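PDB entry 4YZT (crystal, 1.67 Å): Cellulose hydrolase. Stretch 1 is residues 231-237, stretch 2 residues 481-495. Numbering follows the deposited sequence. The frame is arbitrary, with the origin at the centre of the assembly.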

# COMPACT_ATOMS: atom_id res chain seq x y z
N VAL A 231 -6.35 6.13 0.23
CA VAL A 231 -5.11 5.36 0.07
C VAL A 231 -4.36 5.82 -1.17
O VAL A 231 -3.13 5.79 -1.18
CB VAL A 231 -5.35 3.82 0.03
CG1 VAL A 231 -6.03 3.36 1.32
CG2 VAL A 231 -6.15 3.39 -1.17
N SER A 232 -5.09 6.29 -2.18
CA SER A 232 -4.47 6.75 -3.43
C SER A 232 -4.27 8.27 -3.53
O SER A 232 -3.74 8.78 -4.54
CB SER A 232 -5.31 6.30 -4.63
OG SER A 232 -5.44 4.89 -4.66
N ASN A 233 -4.67 8.99 -2.48
CA ASN A 233 -4.73 10.46 -2.49
C ASN A 233 -5.42 10.97 -3.76
O ASN A 233 -4.83 11.65 -4.58
CB ASN A 233 -3.33 11.08 -2.36
CG ASN A 233 -3.38 12.59 -2.20
OD1 ASN A 233 -4.45 13.16 -1.92
ND2 ASN A 233 -2.25 13.25 -2.37
N TRP A 234 -6.69 10.58 -3.90
CA TRP A 234 -7.53 11.11 -4.97
C TRP A 234 -8.42 12.24 -4.43
O TRP A 234 -8.85 12.20 -3.28
CB TRP A 234 -8.40 10.00 -5.57
CG TRP A 234 -7.71 9.09 -6.56
CD1 TRP A 234 -6.37 8.92 -6.73
CD2 TRP A 234 -8.35 8.26 -7.53
NE1 TRP A 234 -6.14 8.02 -7.75
CE2 TRP A 234 -7.34 7.60 -8.26
CE3 TRP A 234 -9.69 8.02 -7.87
CZ2 TRP A 234 -7.62 6.71 -9.29
CZ3 TRP A 234 -9.97 7.13 -8.90
CH2 TRP A 234 -8.93 6.48 -9.59
N TRP A 235 -8.72 13.21 -5.29
CA TRP A 235 -9.71 14.25 -4.99
C TRP A 235 -9.48 15.01 -3.69
O TRP A 235 -10.44 15.46 -3.06
CB TRP A 235 -11.12 13.65 -4.98
CG TRP A 235 -11.44 12.85 -6.23
CD1 TRP A 235 -11.23 13.23 -7.52
CD2 TRP A 235 -12.06 11.56 -6.29
NE1 TRP A 235 -11.66 12.25 -8.38
CE2 TRP A 235 -12.17 11.21 -7.65
CE3 TRP A 235 -12.51 10.66 -5.32
CZ2 TRP A 235 -12.72 9.99 -8.07
CZ3 TRP A 235 -13.06 9.46 -5.74
CH2 TRP A 235 -13.16 9.14 -7.10
N GLY A 236 -8.22 15.17 -3.29
CA GLY A 236 -7.89 15.95 -2.12
C GLY A 236 -8.16 15.25 -0.79
O GLY A 236 -8.16 15.91 0.25
N ARG A 237 -8.34 13.93 -0.81
CA ARG A 237 -8.59 13.20 0.44
C ARG A 237 -7.26 12.85 1.11
O ARG A 237 -6.78 11.72 1.03
CB ARG A 237 -9.42 11.92 0.18
CG ARG A 237 -9.99 11.29 1.45
CD ARG A 237 -11.01 10.16 1.17
NE ARG A 237 -11.66 9.71 2.40
CZ ARG A 237 -12.82 9.05 2.44
NH1 ARG A 237 -13.47 8.77 1.32
NH2 ARG A 237 -13.34 8.69 3.62
N VAL A 481 -14.14 14.38 -16.59
CA VAL A 481 -13.79 13.12 -15.92
C VAL A 481 -14.47 13.03 -14.55
O VAL A 481 -15.19 12.08 -14.27
CB VAL A 481 -12.26 12.99 -15.73
CG1 VAL A 481 -11.91 11.67 -15.07
CG2 VAL A 481 -11.54 13.10 -17.07
N TRP A 482 -14.22 14.03 -13.71
CA TRP A 482 -14.84 14.13 -12.38
C TRP A 482 -15.66 15.42 -12.27
O TRP A 482 -15.11 16.49 -12.07
CB TRP A 482 -13.77 14.14 -11.28
CG TRP A 482 -12.61 13.20 -11.49
CD1 TRP A 482 -11.28 13.54 -11.60
CD2 TRP A 482 -12.65 11.77 -11.59
NE1 TRP A 482 -10.51 12.42 -11.76
CE2 TRP A 482 -11.32 11.32 -11.77
CE3 TRP A 482 -13.69 10.82 -11.55
CZ2 TRP A 482 -11.00 9.96 -11.91
CZ3 TRP A 482 -13.37 9.47 -11.69
CH2 TRP A 482 -12.03 9.06 -11.86
N SER A 483 -16.98 15.31 -12.37
CA SER A 483 -17.82 16.51 -12.45
C SER A 483 -17.94 17.29 -11.14
O SER A 483 -18.20 18.50 -11.17
CB SER A 483 -19.22 16.13 -12.92
OG SER A 483 -19.81 15.25 -11.99
N TRP A 484 -17.77 16.62 -10.00
CA TRP A 484 -18.20 17.17 -8.70
C TRP A 484 -17.09 17.85 -7.89
O TRP A 484 -17.36 18.43 -6.83
CB TRP A 484 -18.80 16.06 -7.84
CG TRP A 484 -17.76 15.11 -7.34
CD1 TRP A 484 -17.09 15.18 -6.15
CD2 TRP A 484 -17.23 13.96 -8.02
NE1 TRP A 484 -16.19 14.14 -6.04
CE2 TRP A 484 -16.25 13.38 -7.18
CE3 TRP A 484 -17.48 13.36 -9.26
CZ2 TRP A 484 -15.54 12.24 -7.53
CZ3 TRP A 484 -16.78 12.22 -9.61
CH2 TRP A 484 -15.81 11.67 -8.74
N THR A 485 -15.85 17.78 -8.37
CA THR A 485 -14.71 18.32 -7.63
C THR A 485 -13.62 18.83 -8.56
O THR A 485 -13.41 18.28 -9.65
CB THR A 485 -14.08 17.26 -6.68
OG1 THR A 485 -12.97 17.84 -5.97
CG2 THR A 485 -13.56 16.03 -7.45
N PRO A 486 -12.93 19.91 -8.15
CA PRO A 486 -11.79 20.42 -8.91
C PRO A 486 -10.51 19.75 -8.48
O PRO A 486 -9.45 19.98 -9.10
CB PRO A 486 -11.79 21.91 -8.55
CG PRO A 486 -12.23 21.90 -7.10
CD PRO A 486 -13.29 20.81 -7.03
N TYR A 487 -10.58 18.92 -7.45
CA TYR A 487 -9.35 18.31 -6.93
C TYR A 487 -8.87 17.18 -7.84
O TYR A 487 -9.67 16.37 -8.33
CB TYR A 487 -9.54 17.82 -5.49
CG TYR A 487 -9.43 18.98 -4.52
CD1 TYR A 487 -10.55 19.69 -4.13
CD2 TYR A 487 -8.19 19.40 -4.04
CE1 TYR A 487 -10.46 20.76 -3.27
CE2 TYR A 487 -8.08 20.47 -3.18
CZ TYR A 487 -9.21 21.15 -2.80
OH TYR A 487 -9.11 22.21 -1.94
N LEU A 488 -7.57 17.18 -8.09
CA LEU A 488 -6.90 16.22 -8.96
C LEU A 488 -6.42 14.99 -8.20
O LEU A 488 -6.52 14.93 -6.96
CB LEU A 488 -5.72 16.89 -9.67
CG LEU A 488 -6.00 18.21 -10.41
CD1 LEU A 488 -4.72 18.75 -11.02
CD2 LEU A 488 -7.04 18.00 -11.50
N ASN A 489 -5.87 14.02 -8.92
CA ASN A 489 -5.45 12.75 -8.32
C ASN A 489 -3.94 12.56 -8.34
O ASN A 489 -3.29 12.74 -9.38
CB ASN A 489 -6.10 11.57 -9.04
CG ASN A 489 -7.63 11.52 -8.87
OD1 ASN A 489 -8.19 12.19 -8.01
ND2 ASN A 489 -8.28 10.71 -9.68
N TYR A 490 -3.37 12.20 -7.20
CA TYR A 490 -1.93 11.94 -7.10
C TYR A 490 -1.41 10.99 -8.18
O TYR A 490 -2.07 10.00 -8.51
CB TYR A 490 -1.60 11.38 -5.72
CG TYR A 490 -0.16 10.92 -5.58
CD1 TYR A 490 0.89 11.84 -5.55
CD2 TYR A 490 0.16 9.57 -5.50
CE1 TYR A 490 2.21 11.43 -5.42
CE2 TYR A 490 1.48 9.15 -5.37
CZ TYR A 490 2.50 10.08 -5.33
OH TYR A 490 3.81 9.67 -5.21
N ASP A 491 -0.24 11.33 -8.72
CA ASP A 491 0.52 10.51 -9.67
C ASP A 491 -0.07 10.60 -11.08
O ASP A 491 0.64 10.96 -12.00
CB ASP A 491 0.62 9.05 -9.20
CG ASP A 491 1.88 8.35 -9.69
OD1 ASP A 491 2.92 9.02 -9.89
OD2 ASP A 491 1.84 7.12 -9.87
N GLU A 492 -1.35 10.28 -11.26
CA GLU A 492 -1.89 10.35 -12.63
C GLU A 492 -2.06 11.81 -13.08
O GLU A 492 -1.92 12.10 -14.27
CB GLU A 492 -3.20 9.57 -12.76
CG GLU A 492 -4.40 10.19 -12.09
CD GLU A 492 -5.63 9.29 -12.16
OE1 GLU A 492 -6.75 9.81 -11.97
OE2 GLU A 492 -5.49 8.06 -12.37
N ASP A 493 -2.30 12.72 -12.13
CA ASP A 493 -2.48 14.14 -12.46
C ASP A 493 -1.34 15.04 -12.01
O ASP A 493 -1.08 16.08 -12.62
CB ASP A 493 -3.77 14.67 -11.85
CG ASP A 493 -5.01 14.01 -12.41
OD1 ASP A 493 -4.97 13.58 -13.58
OD2 ASP A 493 -6.02 13.96 -11.69
N PHE A 494 -0.68 14.70 -10.90
CA PHE A 494 0.36 15.59 -10.38
C PHE A 494 1.40 14.85 -9.56
O PHE A 494 1.16 13.75 -9.08
CB PHE A 494 -0.25 16.72 -9.52
CG PHE A 494 -0.91 16.24 -8.24
CD1 PHE A 494 -0.15 15.98 -7.09
CD2 PHE A 494 -2.28 16.05 -8.17
CE1 PHE A 494 -0.75 15.54 -5.92
CE2 PHE A 494 -2.89 15.61 -7.00
CZ PHE A 494 -2.12 15.36 -5.86
N TYR A 495 2.55 15.49 -9.39
CA TYR A 495 3.55 14.97 -8.46
C TYR A 495 4.56 16.04 -8.09
O TYR A 495 4.64 17.10 -8.73
CB TYR A 495 4.28 13.74 -9.05
CG TYR A 495 4.97 13.95 -10.38
CD1 TYR A 495 4.26 13.93 -11.58
CD2 TYR A 495 6.35 14.15 -10.45
CE1 TYR A 495 4.90 14.11 -12.81
CE2 TYR A 495 7.00 14.34 -11.68
CZ TYR A 495 6.27 14.31 -12.85
OH TYR A 495 6.92 14.49 -14.06
O HOH W 1 -3.10 7.90 -7.06
O HOH W 2 -5.58 14.54 -4.42
O HOH W 3 -4.08 6.96 -10.09
O HOH W 4 -12.89 16.54 -3.67

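The contact joins two largely irregular segments, one leaving a helix and the other ending in a strand, distant in sequence, through three direct hydrogen bonds, several bridging waters and a cluster of tryptophan rings, burying 571 Å² in total.

Asn233 lies just past the end of a helix, in a Schellman motif, and its positive phi accompanies the chain's departure from helical geometry. Its carbonyl accepts a nearly linear hydrogen bond from the second stretch, with Tyr490 N 3.0 Å from Asn233 O. Two residues on, the amide of Trp235 is shared: Trp235 N lies 3.0 Å from the side-chain acceptor Asn489 OD1 and makes a weak bond to the backbone carbonyl, with Trp235 N to Leu488 O at 3.3 Å. The segments are thus fastened by backbone groups together with one side-chain amide.

That amide is held in place by its own loop. Asn489 ND2 donates to Glu492 OE1 at 2.9 Å, while Asn489 N donates to Asp493 OD2 at 2.8 Å. With OD1 engaged by Trp235, the side chain covers one face of the Trp234 indole, where Asn489 CB makes a CH-pi contact 3.8 Å from the centroid of the five-membered ring.

Trp235 contributes the largest covered area, 149 Å². Its CA-to-CB bond points away from the second stretch, yet the indole reaches back into it. Asn489 OD1 lies over one face; over the opposite face sits Trp484, which presents its edge, with Trp235 CE2 3.5 Å from Trp484 CZ2. Trp235 in turn directs its own edge at the face of Trp482, bringing Trp235 NE1 to 3.4 Å from Trp482 CG with the planes at 81°. Trp234 meets Trp482 more loosely and obliquely, Trp234 CZ3 lying 4.1 Å from Trp482 CH2.

A type I' turn from Trp234 to Arg237, closed by Arg237 N donating to Trp234 O at 3.1 Å, brings the backbone close to Tyr487: Trp235 C is 3.3 Å from Tyr487 CB. Gly236 fits here because it lacks a side chain; an ideal CB would stand 2.9 Å from Tyr487 CD2, a clash, and its positive phi also favours glycine.

Water completes the polar network. Water 2 accepts from Gly236 N at 2.9 Å and lies within donating distance of Leu488 O, while water 1 donates to both Ser232 O (2.7 Å) and Tyr490 O (2.8 Å). Water 3 accepts from Trp234 NE1 at 3.3 Å and donates to Glu492 OE2 at 2.9 Å, linking the indole to the carboxylate.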